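Side-chain contacts in exoglucanase A (Cellulomonas fimi, PDB 7CBD), which hydrolyses beta-1,4-glucosidic linkages of cellulose with inversion of anomeric configuration, releasing cellobiose from non-reducing chain ends, and is represented here by its family 6 catalytic domain: residues T296-W301 with E369-S374; G404-A409 with Q414-Q419; G194-L199 with V329-W334; D232-T237 with W363-G368; P36-K41 with L423-Y428. All coordinates share one frame; numbering follows the deposited sequence.

Interaction 1: residues T296-W301 with E369-S374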
# COMPACT_ATOMS: atom_id res chain seq x y z
N THR A 296 -3.04 -1.62 5.65
CA THR A 296 -2.98 -2.78 6.54
C THR A 296 -3.38 -4.08 5.82
O THR A 296 -3.65 -5.09 6.48
CB THR A 296 -3.86 -2.55 7.77
OG1 THR A 296 -5.19 -2.22 7.34
CG2 THR A 296 -3.31 -1.41 8.61
N SER A 297 -3.38 -4.06 4.49
CA SER A 297 -3.87 -5.20 3.72
C SER A 297 -3.09 -6.48 4.00
O SER A 297 -3.68 -7.57 4.01
CB SER A 297 -3.82 -4.88 2.23
OG SER A 297 -2.55 -4.41 1.83
N ARG A 298 -1.77 -6.39 4.18
CA ARG A 298 -0.95 -7.59 4.21
C ARG A 298 0.16 -7.52 5.26
O ARG A 298 1.19 -8.18 5.11
CB ARG A 298 -0.37 -7.91 2.83
CG ARG A 298 -1.44 -8.09 1.75
CD ARG A 298 -0.86 -8.50 0.41
NE ARG A 298 0.07 -7.48 -0.08
CZ ARG A 298 0.74 -7.56 -1.22
NH1 ARG A 298 0.59 -8.63 -2.01
NH2 ARG A 298 1.57 -6.58 -1.58
N ASN A 299 -0.05 -6.76 6.34
CA ASN A 299 1.00 -6.52 7.33
C ASN A 299 0.69 -7.16 8.69
O ASN A 299 1.30 -6.77 9.69
CB ASN A 299 1.32 -5.03 7.48
CG ASN A 299 0.18 -4.22 8.07
OD1 ASN A 299 -0.87 -4.75 8.40
ND2 ASN A 299 0.39 -2.91 8.19
N GLY A 300 -0.21 -8.14 8.74
CA GLY A 300 -0.61 -8.71 10.02
C GLY A 300 0.43 -9.63 10.65
O GLY A 300 0.57 -9.66 11.87
N TRP A 301 1.13 -10.42 9.83
CA TRP A 301 2.14 -11.36 10.33
C TRP A 301 1.59 -12.24 11.47
O TRP A 301 2.17 -12.34 12.55
CB TRP A 301 3.43 -10.65 10.73
CG TRP A 301 4.14 -10.11 9.54
CD1 TRP A 301 4.24 -8.80 9.15
CD2 TRP A 301 4.81 -10.88 8.53
NE1 TRP A 301 4.95 -8.70 7.98
CE2 TRP A 301 5.30 -9.96 7.57
CE3 TRP A 301 5.04 -12.25 8.34
CZ2 TRP A 301 6.02 -10.38 6.44
CZ3 TRP A 301 5.75 -12.66 7.22
CH2 TRP A 301 6.23 -11.72 6.29
N GLU A 369 -3.96 -10.22 -4.81
CA GLU A 369 -3.33 -9.81 -6.06
C GLU A 369 -1.81 -9.89 -5.94
O GLU A 369 -1.23 -9.40 -4.97
CB GLU A 369 -3.77 -8.39 -6.42
CG GLU A 369 -5.25 -8.35 -6.80
CD GLU A 369 -5.73 -6.99 -7.28
OE1 GLU A 369 -4.92 -6.05 -7.41
OE2 GLU A 369 -6.94 -6.89 -7.54
N SER A 370 -1.18 -10.50 -6.93
CA SER A 370 0.27 -10.67 -6.93
C SER A 370 0.99 -9.33 -7.03
O SER A 370 0.47 -8.35 -7.59
CB SER A 370 0.66 -11.53 -8.13
OG SER A 370 2.06 -11.70 -8.18
N ASP A 371 2.20 -9.29 -6.49
CA ASP A 371 3.09 -8.14 -6.65
C ASP A 371 3.91 -8.21 -7.93
O ASP A 371 4.52 -7.20 -8.31
CB ASP A 371 4.07 -8.03 -5.47
CG ASP A 371 3.37 -7.83 -4.15
OD1 ASP A 371 2.30 -7.18 -4.13
OD2 ASP A 371 3.90 -8.29 -3.12
N GLY A 372 3.94 -9.35 -8.59
CA GLY A 372 4.77 -9.54 -9.76
C GLY A 372 5.06 -11.01 -9.95
O GLY A 372 4.97 -11.81 -9.03
N ALA A 373 5.39 -11.36 -11.19
CA ALA A 373 5.61 -12.75 -11.53
C ALA A 373 6.97 -13.22 -11.02
O ALA A 373 7.95 -12.47 -10.99
CB ALA A 373 5.52 -12.96 -13.04
N SER A 374 7.03 -14.50 -10.64
CA SER A 374 8.22 -15.08 -10.03
C SER A 374 9.18 -15.71 -11.04
O SER A 374 10.28 -16.10 -10.64
CB SER A 374 7.81 -16.13 -8.99
OG SER A 374 6.97 -17.11 -9.58
O HOH W 1 -1.68 -10.35 -2.43

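Interaction 2: residues G404-A409 with Q414-Q419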
# COMPACT_ATOMS: atom_id res chain seq x y z
N GLY A 404 13.21 -14.63 -0.49
CA GLY A 404 12.07 -15.21 0.19
C GLY A 404 10.76 -15.00 -0.54
O GLY A 404 9.70 -15.07 0.08
N ALA A 405 10.80 -14.76 -1.85
CA ALA A 405 9.57 -14.52 -2.60
C ALA A 405 8.75 -15.81 -2.74
O ALA A 405 9.29 -16.92 -2.78
CB ALA A 405 9.90 -13.97 -3.99
N THR A 406 7.43 -15.64 -2.81
CA THR A 406 6.53 -16.79 -2.96
C THR A 406 6.61 -17.33 -4.39
O THR A 406 6.44 -16.56 -5.34
CB THR A 406 5.09 -16.39 -2.61
OG1 THR A 406 5.06 -15.78 -1.31
CG2 THR A 406 4.18 -17.61 -2.59
N PRO A 407 6.89 -18.62 -4.58
CA PRO A 407 7.00 -19.16 -5.94
C PRO A 407 5.65 -19.25 -6.62
O PRO A 407 4.59 -19.14 -5.99
CB PRO A 407 7.58 -20.57 -5.73
CG PRO A 407 8.13 -20.57 -4.36
CD PRO A 407 7.29 -19.61 -3.57
N ASN A 408 5.70 -19.50 -7.93
CA ASN A 408 4.50 -19.69 -8.74
C ASN A 408 3.60 -18.46 -8.74
O ASN A 408 2.37 -18.57 -8.75
CB ASN A 408 3.74 -20.96 -8.37
CG ASN A 408 4.53 -22.21 -8.70
OD1 ASN A 408 5.01 -22.36 -9.82
ND2 ASN A 408 4.69 -23.09 -7.72
N ALA A 409 4.22 -17.27 -8.76
CA ALA A 409 3.48 -16.01 -8.70
C ALA A 409 3.11 -15.54 -10.10
O ALA A 409 3.97 -15.54 -10.99
CB ALA A 409 4.34 -14.94 -8.05
N GLN A 414 -2.76 -10.04 -10.86
CA GLN A 414 -3.45 -11.30 -11.09
C GLN A 414 -3.65 -12.05 -9.78
O GLN A 414 -2.91 -11.86 -8.80
CB GLN A 414 -2.65 -12.16 -12.07
CG GLN A 414 -2.52 -11.53 -13.45
CD GLN A 414 -3.86 -11.37 -14.14
OE1 GLN A 414 -4.57 -12.35 -14.38
NE2 GLN A 414 -4.22 -10.13 -14.46
N TRP A 415 -4.67 -12.91 -9.76
CA TRP A 415 -5.00 -13.64 -8.55
C TRP A 415 -3.92 -14.67 -8.22
O TRP A 415 -3.52 -15.47 -9.08
CB TRP A 415 -6.34 -14.35 -8.70
CG TRP A 415 -6.79 -14.87 -7.39
CD1 TRP A 415 -6.71 -16.16 -6.94
CD2 TRP A 415 -7.32 -14.10 -6.31
NE1 TRP A 415 -7.18 -16.24 -5.66
CE2 TRP A 415 -7.56 -14.99 -5.24
CE3 TRP A 415 -7.62 -12.74 -6.14
CZ2 TRP A 415 -8.09 -14.57 -4.04
CZ3 TRP A 415 -8.15 -12.33 -4.94
CH2 TRP A 415 -8.38 -13.24 -3.90
N PHE A 416 -3.46 -14.66 -6.98
CA PHE A 416 -2.35 -15.50 -6.53
C PHE A 416 -2.93 -16.47 -5.50
O PHE A 416 -3.01 -16.17 -4.31
CB PHE A 416 -1.27 -14.60 -5.93
CG PHE A 416 0.07 -15.27 -5.76
CD1 PHE A 416 1.18 -14.50 -5.47
CD2 PHE A 416 0.22 -16.65 -5.86
CE1 PHE A 416 2.42 -15.09 -5.29
CE2 PHE A 416 1.48 -17.24 -5.69
CZ PHE A 416 2.57 -16.46 -5.40
N GLU A 417 -3.29 -17.67 -5.97
CA GLU A 417 -4.09 -18.61 -5.19
C GLU A 417 -3.44 -18.96 -3.86
O GLU A 417 -4.05 -18.82 -2.79
CB GLU A 417 -4.34 -19.87 -6.01
CG GLU A 417 -5.34 -20.83 -5.38
CD GLU A 417 -6.78 -20.41 -5.59
OE1 GLU A 417 -7.01 -19.36 -6.23
OE2 GLU A 417 -7.70 -21.12 -5.13
N GLU A 418 -2.19 -19.44 -3.92
CA GLU A 418 -1.50 -19.90 -2.71
C GLU A 418 -1.25 -18.75 -1.76
O GLU A 418 -1.37 -18.91 -0.54
CB GLU A 418 -0.17 -20.55 -3.09
CG GLU A 418 -0.30 -21.75 -4.01
CD GLU A 418 0.02 -21.41 -5.44
OE1 GLU A 418 -0.51 -20.39 -5.94
OE2 GLU A 418 0.81 -22.16 -6.06
N GLN A 419 -0.89 -17.59 -2.30
CA GLN A 419 -0.62 -16.43 -1.47
C GLN A 419 -1.87 -16.00 -0.71
O GLN A 419 -1.79 -15.68 0.47
CB GLN A 419 -0.10 -15.29 -2.33
CG GLN A 419 0.24 -14.04 -1.55
CD GLN A 419 0.61 -12.90 -2.46
OE1 GLN A 419 -0.20 -12.48 -3.29
NE2 GLN A 419 1.84 -12.40 -2.33
O HOH W 2 -0.18 -19.37 -8.36

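Interaction 3: residues G194-L199 with V329-W334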
# COMPACT_ATOMS: atom_id res chain seq x y z
N GLY A 194 6.21 5.50 1.25
CA GLY A 194 7.00 4.30 1.47
C GLY A 194 6.60 3.63 2.77
O GLY A 194 5.42 3.58 3.13
N HIS A 195 7.60 3.11 3.48
CA HIS A 195 7.36 2.42 4.75
C HIS A 195 8.64 2.50 5.57
O HIS A 195 9.69 2.92 5.08
CB HIS A 195 6.94 0.96 4.53
CG HIS A 195 8.01 0.11 3.92
ND1 HIS A 195 8.70 -0.86 4.63
CD2 HIS A 195 8.53 0.08 2.67
CE1 HIS A 195 9.58 -1.44 3.84
NE2 HIS A 195 9.50 -0.89 2.64
N SER A 196 8.56 2.05 6.83
CA SER A 196 9.70 2.23 7.72
C SER A 196 10.92 1.44 7.29
O SER A 196 12.05 1.85 7.58
CB SER A 196 9.33 1.87 9.16
OG SER A 196 8.81 0.55 9.27
N GLY A 197 10.73 0.30 6.62
CA GLY A 197 11.87 -0.48 6.16
C GLY A 197 12.62 0.13 4.99
O GLY A 197 13.65 -0.40 4.57
N TRP A 198 12.12 1.24 4.46
CA TRP A 198 12.77 2.00 3.40
C TRP A 198 13.26 3.35 3.89
O TRP A 198 14.41 3.72 3.63
CB TRP A 198 11.76 2.18 2.25
CG TRP A 198 12.26 2.86 1.00
CD1 TRP A 198 13.56 3.20 0.68
CD2 TRP A 198 11.46 3.28 -0.10
NE1 TRP A 198 13.59 3.80 -0.56
CE2 TRP A 198 12.32 3.86 -1.05
CE3 TRP A 198 10.09 3.22 -0.37
CZ2 TRP A 198 11.85 4.38 -2.26
CZ3 TRP A 198 9.63 3.74 -1.56
CH2 TRP A 198 10.50 4.31 -2.49
N LEU A 199 12.43 4.07 4.65
CA LEU A 199 12.70 5.46 4.97
C LEU A 199 12.81 5.76 6.46
O LEU A 199 12.88 6.93 6.84
CB LEU A 199 11.64 6.37 4.32
CG LEU A 199 11.46 6.17 2.82
CD1 LEU A 199 10.26 6.95 2.31
CD2 LEU A 199 12.74 6.54 2.06
N VAL A 329 12.97 -12.23 5.26
CA VAL A 329 14.43 -12.34 5.27
C VAL A 329 15.06 -10.98 5.56
O VAL A 329 16.08 -10.88 6.25
CB VAL A 329 14.93 -12.94 3.95
CG1 VAL A 329 16.43 -13.15 3.98
CG2 VAL A 329 14.22 -14.26 3.64
N HIS A 330 14.44 -9.91 5.06
CA HIS A 330 15.01 -8.56 5.10
C HIS A 330 13.86 -7.61 4.80
O HIS A 330 12.95 -7.96 4.05
CB HIS A 330 16.11 -8.44 4.04
CG HIS A 330 16.85 -7.14 4.05
ND1 HIS A 330 16.35 -5.98 3.51
CD2 HIS A 330 18.09 -6.84 4.51
CE1 HIS A 330 17.23 -5.01 3.65
NE2 HIS A 330 18.30 -5.50 4.26
N ARG A 331 13.91 -6.42 5.40
CA ARG A 331 12.80 -5.49 5.30
C ARG A 331 12.65 -4.86 3.92
O ARG A 331 11.65 -4.18 3.68
CB ARG A 331 12.95 -4.39 6.36
CG ARG A 331 13.09 -4.92 7.77
CD ARG A 331 13.21 -3.80 8.78
NE ARG A 331 11.90 -3.29 9.14
CZ ARG A 331 11.64 -2.07 9.62
NH1 ARG A 331 10.41 -1.75 9.98
NH2 ARG A 331 12.62 -1.18 9.76
N GLY A 332 13.63 -5.05 3.04
CA GLY A 332 13.55 -4.60 1.66
C GLY A 332 12.83 -5.54 0.73
O GLY A 332 12.74 -5.27 -0.48
N ALA A 333 12.32 -6.66 1.24
CA ALA A 333 11.69 -7.68 0.40
C ALA A 333 10.25 -7.26 0.13
O ALA A 333 9.35 -7.47 0.96
CB ALA A 333 11.79 -9.05 1.06
N TRP A 334 10.03 -6.64 -1.02
CA TRP A 334 8.73 -6.06 -1.34
C TRP A 334 7.86 -6.97 -2.19
O TRP A 334 6.65 -6.74 -2.26
CB TRP A 334 8.89 -4.71 -2.06
CG TRP A 334 9.58 -4.81 -3.39
CD1 TRP A 334 10.91 -4.60 -3.64
CD2 TRP A 334 8.98 -5.16 -4.65
NE1 TRP A 334 11.17 -4.79 -4.97
CE2 TRP A 334 10.01 -5.13 -5.62
CE3 TRP A 334 7.68 -5.47 -5.06
CZ2 TRP A 334 9.78 -5.42 -6.96
CZ3 TRP A 334 7.45 -5.76 -6.39
CH2 TRP A 334 8.49 -5.73 -7.33

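Interaction 4: residues D232-T237 with W363-G368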
# COMPACT_ATOMS: atom_id res chain seq x y z
N ASP A 232 3.10 2.05 3.80
CA ASP A 232 3.00 0.60 3.71
C ASP A 232 2.21 0.13 2.50
O ASP A 232 1.82 -1.05 2.46
CB ASP A 232 2.41 -0.02 5.00
CG ASP A 232 3.17 -1.24 5.50
OD1 ASP A 232 4.28 -1.54 5.02
OD2 ASP A 232 2.62 -1.89 6.43
N VAL A 233 1.94 1.00 1.51
CA VAL A 233 1.11 0.51 0.41
C VAL A 233 1.81 -0.61 -0.34
O VAL A 233 2.99 -0.54 -0.70
CB VAL A 233 0.38 1.56 -0.45
CG1 VAL A 233 0.46 2.99 0.07
CG2 VAL A 233 0.60 1.36 -1.91
N ALA A 234 1.08 -1.70 -0.49
CA ALA A 234 1.55 -2.92 -1.14
C ALA A 234 2.73 -3.56 -0.43
O ALA A 234 3.37 -4.45 -0.99
CB ALA A 234 1.84 -2.72 -2.63
N ASN A 235 3.03 -3.14 0.80
CA ASN A 235 4.12 -3.72 1.58
C ASN A 235 3.54 -4.49 2.76
O ASN A 235 2.32 -4.65 2.89
CB ASN A 235 5.14 -2.65 2.00
CG ASN A 235 6.55 -3.20 2.12
OD1 ASN A 235 6.91 -3.82 3.12
ND2 ASN A 235 7.36 -3.01 1.08
N THR A 236 4.43 -4.99 3.61
CA THR A 236 4.06 -5.90 4.68
C THR A 236 4.64 -5.50 6.03
O THR A 236 4.45 -6.24 7.00
CB THR A 236 4.47 -7.34 4.35
OG1 THR A 236 5.89 -7.40 4.15
CG2 THR A 236 3.77 -7.83 3.10
N THR A 237 5.31 -4.36 6.14
CA THR A 237 5.91 -4.00 7.41
C THR A 237 4.82 -3.90 8.47
O THR A 237 3.78 -3.29 8.22
CB THR A 237 6.63 -2.67 7.25
OG1 THR A 237 7.66 -2.83 6.26
CG2 THR A 237 7.26 -2.23 8.57
N TRP A 363 -7.13 -0.72 3.06
CA TRP A 363 -6.52 -1.78 2.24
C TRP A 363 -6.30 -1.17 0.86
O TRP A 363 -7.22 -1.14 0.03
CB TRP A 363 -7.39 -3.02 2.17
CG TRP A 363 -7.38 -3.83 3.41
CD1 TRP A 363 -6.73 -3.55 4.59
CD2 TRP A 363 -8.04 -5.08 3.62
NE1 TRP A 363 -6.95 -4.56 5.50
CE2 TRP A 363 -7.76 -5.51 4.93
CE3 TRP A 363 -8.86 -5.88 2.81
CZ2 TRP A 363 -8.27 -6.70 5.46
CZ3 TRP A 363 -9.36 -7.06 3.33
CH2 TRP A 363 -9.07 -7.46 4.65
N ILE A 364 -5.10 -0.66 0.63
CA ILE A 364 -4.79 -0.09 -0.68
C ILE A 364 -4.47 -1.20 -1.67
O ILE A 364 -5.17 -1.39 -2.67
CB ILE A 364 -3.69 0.98 -0.59
CG1 ILE A 364 -4.08 2.10 0.38
CG2 ILE A 364 -3.43 1.56 -1.97
CD1 ILE A 364 -5.39 2.81 0.05
N LYS A 365 -3.44 -2.00 -1.39
CA LYS A 365 -3.24 -3.22 -2.16
C LYS A 365 -4.38 -4.19 -1.85
O LYS A 365 -4.70 -4.40 -0.68
CB LYS A 365 -1.92 -3.86 -1.76
CG LYS A 365 -1.61 -5.15 -2.49
CD LYS A 365 -1.24 -4.89 -3.94
CE LYS A 365 -0.86 -6.19 -4.64
NZ LYS A 365 -0.30 -5.97 -6.00
N PRO A 366 -5.01 -4.80 -2.86
CA PRO A 366 -6.08 -5.77 -2.57
C PRO A 366 -5.50 -7.14 -2.26
O PRO A 366 -4.78 -7.72 -3.09
CB PRO A 366 -6.89 -5.81 -3.88
CG PRO A 366 -6.44 -4.57 -4.66
CD PRO A 366 -4.98 -4.44 -4.28
N PRO A 367 -5.77 -7.69 -1.07
CA PRO A 367 -5.23 -9.01 -0.74
C PRO A 367 -5.59 -10.04 -1.79
O PRO A 367 -6.73 -10.12 -2.25
CB PRO A 367 -5.88 -9.33 0.62
CG PRO A 367 -6.13 -7.98 1.22
CD PRO A 367 -6.50 -7.08 0.07
N GLY A 368 -4.60 -10.85 -2.17
CA GLY A 368 -4.76 -11.86 -3.19
C GLY A 368 -4.17 -11.51 -4.53
O GLY A 368 -3.89 -12.41 -5.33

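Interaction 5: residues P36-K41 with L423-Y428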
# COMPACT_ATOMS: atom_id res chain seq x y z
N PRO A 36 -13.90 -25.86 4.91
CA PRO A 36 -15.00 -24.90 5.02
C PRO A 36 -14.75 -23.76 5.99
O PRO A 36 -15.26 -22.66 5.77
CB PRO A 36 -16.20 -25.76 5.44
CG PRO A 36 -15.61 -27.07 5.91
CD PRO A 36 -14.34 -27.25 5.14
N ALA A 37 -13.97 -23.98 7.05
CA ALA A 37 -13.67 -22.89 7.97
C ALA A 37 -12.83 -21.82 7.28
O ALA A 37 -13.03 -20.62 7.50
CB ALA A 37 -12.94 -23.41 9.21
N LEU A 38 -11.88 -22.23 6.44
CA LEU A 38 -11.09 -21.26 5.70
C LEU A 38 -11.95 -20.54 4.67
O LEU A 38 -11.84 -19.31 4.51
CB LEU A 38 -9.92 -21.97 5.03
CG LEU A 38 -9.03 -21.11 4.13
CD1 LEU A 38 -8.38 -20.03 4.99
CD2 LEU A 38 -8.00 -21.98 3.45
N ALA A 39 -12.83 -21.27 3.98
CA ALA A 39 -13.76 -20.63 3.06
C ALA A 39 -14.58 -19.55 3.75
O ALA A 39 -14.80 -18.48 3.18
CB ALA A 39 -14.67 -21.68 2.43
N ALA A 40 -15.04 -19.82 4.97
CA ALA A 40 -15.86 -18.84 5.70
C ALA A 40 -15.06 -17.57 6.00
O ALA A 40 -15.60 -16.46 5.93
CB ALA A 40 -16.41 -19.47 6.98
N LYS A 41 -13.78 -17.72 6.36
CA LYS A 41 -12.94 -16.55 6.59
C LYS A 41 -12.74 -15.76 5.31
O LYS A 41 -12.78 -14.52 5.31
CB LYS A 41 -11.58 -16.99 7.13
CG LYS A 41 -11.60 -17.57 8.54
CD LYS A 41 -10.18 -18.00 8.90
CE LYS A 41 -10.01 -18.32 10.37
NZ LYS A 41 -8.57 -18.60 10.67
N LEU A 423 -2.30 -15.60 3.18
CA LEU A 423 -2.69 -14.30 3.72
C LEU A 423 -3.85 -14.43 4.69
O LEU A 423 -3.89 -13.76 5.73
CB LEU A 423 -3.08 -13.35 2.59
CG LEU A 423 -1.92 -12.71 1.83
CD1 LEU A 423 -2.45 -12.02 0.58
CD2 LEU A 423 -1.16 -11.73 2.71
N VAL A 424 -4.83 -15.29 4.37
CA VAL A 424 -5.98 -15.47 5.25
C VAL A 424 -5.61 -16.31 6.47
O VAL A 424 -5.94 -15.96 7.61
CB VAL A 424 -7.16 -16.07 4.45
CG1 VAL A 424 -8.34 -16.35 5.37
CG2 VAL A 424 -7.57 -15.13 3.34
N LYS A 425 -4.90 -17.42 6.25
CA LYS A 425 -4.47 -18.26 7.37
C LYS A 425 -3.65 -17.46 8.37
O LYS A 425 -3.74 -17.69 9.58
CB LYS A 425 -3.64 -19.43 6.86
CG LYS A 425 -4.42 -20.52 6.18
CD LYS A 425 -3.45 -21.59 5.71
CE LYS A 425 -4.12 -22.93 5.49
NZ LYS A 425 -5.16 -22.86 4.46
N ASN A 426 -2.81 -16.55 7.88
CA ASN A 426 -1.86 -15.83 8.72
C ASN A 426 -2.36 -14.45 9.12
O ASN A 426 -1.55 -13.61 9.53
CB ASN A 426 -0.50 -15.75 8.05
CG ASN A 426 0.22 -17.08 8.02
OD1 ASN A 426 -0.29 -18.08 8.52
ND2 ASN A 426 1.41 -17.10 7.43
N ALA A 427 -3.66 -14.20 9.03
CA ALA A 427 -4.17 -12.89 9.38
C ALA A 427 -3.96 -12.59 10.86
O ALA A 427 -4.06 -13.48 11.71
CB ALA A 427 -5.66 -12.82 9.05
N TYR A 428 -3.64 -11.34 11.16
CA TYR A 428 -3.64 -10.84 12.52
C TYR A 428 -4.17 -9.42 12.51
O TYR A 428 -3.57 -8.55 11.87
CB TYR A 428 -2.24 -10.87 13.15
CG TYR A 428 -2.30 -10.53 14.62
CD1 TYR A 428 -2.51 -11.52 15.57
CD2 TYR A 428 -2.20 -9.21 15.06
CE1 TYR A 428 -2.60 -11.22 16.91
CE2 TYR A 428 -2.29 -8.90 16.41
CZ TYR A 428 -2.48 -9.90 17.33
OH TYR A 428 -2.56 -9.61 18.67
O HOH W 3 -7.33 -15.76 10.15

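Interaction 1: residues T296-W301 with E369-S374
Arg-298 and Asp-371 each carry CG opposite the carbonyl carbon and beside the backbone N (chi1 -58° and -62°), and a bend at chi3 of the arginine turns its guanidinium to meet a carboxylate arriving from the opposite direction. The two planes stand nearly perpendicular, with OD1 of Asp-371 lying in the guanidinium plane at its edge. NH2 of Arg-298 makes the short arm of the salt bridge, 2.7 Å to OD1 of Asp-371, received on the syn lone pair; the bond from NH1 of Arg-298 to the same OD1, 3.1 Å, is weak. OD2 accepts instead from the backbone N of Asn-336. The site lies in loops after the neighbouring parallel strands 291-295 and 358-362 of the family 6 distorted barrel, and Asp-371 is a predicted active-site residue, assigned as nucleophile. A leucine in place of Arg-298 would probably leave OD1 without this charged mate and the carboxylate less fixed in its rotation. One water accepts from NH1 of Arg-298 at 2.9 Å and donates to O of Glu-369 at 2.7 Å. Just before the aspartate, OG of Ser-370 accepts from N of Gly-372 at 3.0 Å, forming an ST turn.

Interaction 2: residues G404-A409 with Q414-Q419
Apolar contact comes first, and Phe-416 carries most of it by reaching from the start of helix 417-425 onto Thr-406 to Ala-409. Its CG lies anti to the backbone N (chi1 -165°), which sends the ring across to the loop. CA of Ala-409 sits over one face in a CH-pi contact, 3.8 Å from the ring centroid and 25° off the normal, while CB of Gln-419 covers the opposite face. CB of Ala-409 also presses on CE1 of Phe-416 at 3.4 Å. Near the far end of the ring, CG2 of Thr-406 meets CZ of Phe-416, likewise at 3.4 Å, in an oblique approach.

Polar atoms gather at the rim. O of Pro-407 lies in the ring plane, 3.4 Å from CZ of Phe-416. A water bridge from O of Asn-408 to OE1 of Glu-418 is tentative, because the glutamate has a second conformer.

Hydrogen bonds outside the pair tie both sides to one residue: OG1 of Thr-406 pairs with O of Asn-336, and NE2 of Gln-419 with OD1 of Asn-336. The backbone of Phe-416 is bonded to Gly-368.

Phe-416 holds the N-cap position of helix 417-425, and its ring contacts with 406-409 fold this helix start back on the loop that leads into it, the aromatic side chain lying about 7 Å from that of the predicted active-site aspartate, Asp-371.

Interaction 3: residues G194-L199 with V329-W334
Arg-331 lies against Gly-197 where a type I turn, His-330 to Ala-333, meets the N-terminal end of the short helix 196-199. In the family 6 barrel that helix comes just after strand 187-192, while the turn belongs to the loop after helix 316-323. The tight part is here: the CA atoms of Gly-197 and Arg-331 come within 5.2 Å, and CA of Gly-197 sits over one guanidinium face, 3.7 Å from NH2 of Arg-331. Any side chain at Gly-197 would run into CB of Arg-331 and into the ring of His-195, so the closeness depends on the glycine. The arginine gets there with CG opposite its carbonyl carbon (chi1 -55°) and a bend at chi3 that folds the guanidinium over the helix start, where a hydrogen bond from NH2 to O of Asp-267 holds it.

The link to the serine is looser. NH1 of Arg-331 reaches OG of Ser-196 at 2.9 Å, but the bond is bent to 121° and weak; OG of Ser-196 has its stronger partner in OE2 of Glu-270. Gly-332, partly exposed and barely covered by the helix, marks the more open side. A methionine in place of Arg-331 would probably leave the Asp-267 carbonyl without this donor and strip the flat cover from Gly-197.

His-195, the N-cap residue, is bonded through ND1 to OG1 of Thr-237, while its carbonyl takes both Trp-198 N and Leu-199 N. At the ring edge, in its plane, CE1 of His-195 faces O of Arg-331 at 3.4 Å.

Interaction 4: residues D232-T237 with W363-G368
Direct contact of Val-233 and Ala-234 with Ile-364 and Lys-365 is apolar, with no hydrogen bond crossing between 232-237 and 363-368. CG2 of Val-233 meets CG2 of Ile-364 at 4.0 Å, methyl against methyl, the two side chains running at a slant to each other. Beside them the alanine backbone meets the root of the lysine side chain: CA of Ala-234 is 3.6 Å from CB of Lys-365. The lysine has CG anti to its backbone N (chi1 179°) and then bends at chi2 (72°), which lays its aliphatic part alongside the alanine, CD of Lys-365 being 4.0 Å from CB of Ala-234.

Hydrogen bonds shape the 232-237 side. Asp-232 to Asn-235 form a type II turn closed by N of Asn-235 to O of Asp-232 at 2.9 Å. Farther on, OD1 of Asn-235 accepts from N of Thr-236 at 2.8 Å, the donor tilted 33° from the carbonyl plane, and from NH1 of Arg-328.

A shared acceptor does the polar joining: OD2 of Asp-295 takes both Ala-234 N and Lys-365 N.

The chemistry thus divides the lysine: its methylenes pack on the turn after strand 228-231, while its ammonium end is carried on to the active-site loop, where NZ is hydrogen-bonded to O of Ser-370 and makes only a long, weak ion pair with OD1 of the predicted active-site aspartate, Asp-371.

Interaction 5: residues P36-K41 with L423-Y428
Helix 36-45, near its N-terminal end, faces the last turn of helix 417-425, with closest CA pairs Lys-41 and Val-424 at 7.2 Å and Leu-38 and Lys-425 at 7.5 Å. Leu-38 and Lys-41 lie three residues apart and both meet the same methyl group: CG1 of Val-424 is 3.7 Å from CD1 of Leu-38 and equally far from CB of Lys-41. That branch of the valine stands anti to its backbone N (chi1 176°), which points it at the opposing helix. Leucine and valine meet at a slant, whereas Lys-425 crosses Leu-38 at about a right angle, CG of Lys-425 passing 4.2 Å from CD1 of Leu-38. The ammonium end of Lys-425 is modelled improbably close to the leucine, and on an exposed lysine that placing is doubtful.

Farther out the contact turns polar. Lys-41, extended beyond CG, reaches along the neighbouring helix end, and a water accepts from its NZ at 3.1 Å and donates to O of Val-424 at 2.9 Å. The same carbonyl takes N of Ala-427 at 3.2 Å, just past the point where Asn-426 leaves helical geometry; ND2 of Asn-426 is bonded to O of Gly-339.

Lying away from the predicted catalytic residues, this is helix-to-helix packing on the periphery of the catalytic domain, where a small aliphatic patch edged by lysines joins an early helix of the chain to its last.

How the interactions relate
Interactions 1 and 4 lie in loops that follow strands of the parallel barrel sheet, whereas interaction 3 sets a short helix against a turn. Interactions 1 and 3 are the buried contacts; interaction 4 is the most central yet only partly buried, as is interaction 2, and interaction 5 is peripheral. Charge dominates at interaction 1, a guanidinium lying over a glycine CA at interaction 3 and methyl packing at interaction 4. Interactions 3 and 4 join through a backbone bond between Gly-194 and Asp-232. Helix 417-425 serves interactions 2 and 5; a backbone bond from Ser-370 to Gln-414 ties the run leading into it to interaction 1, whereas interaction 5 touches interactions 1 and 4 by packing.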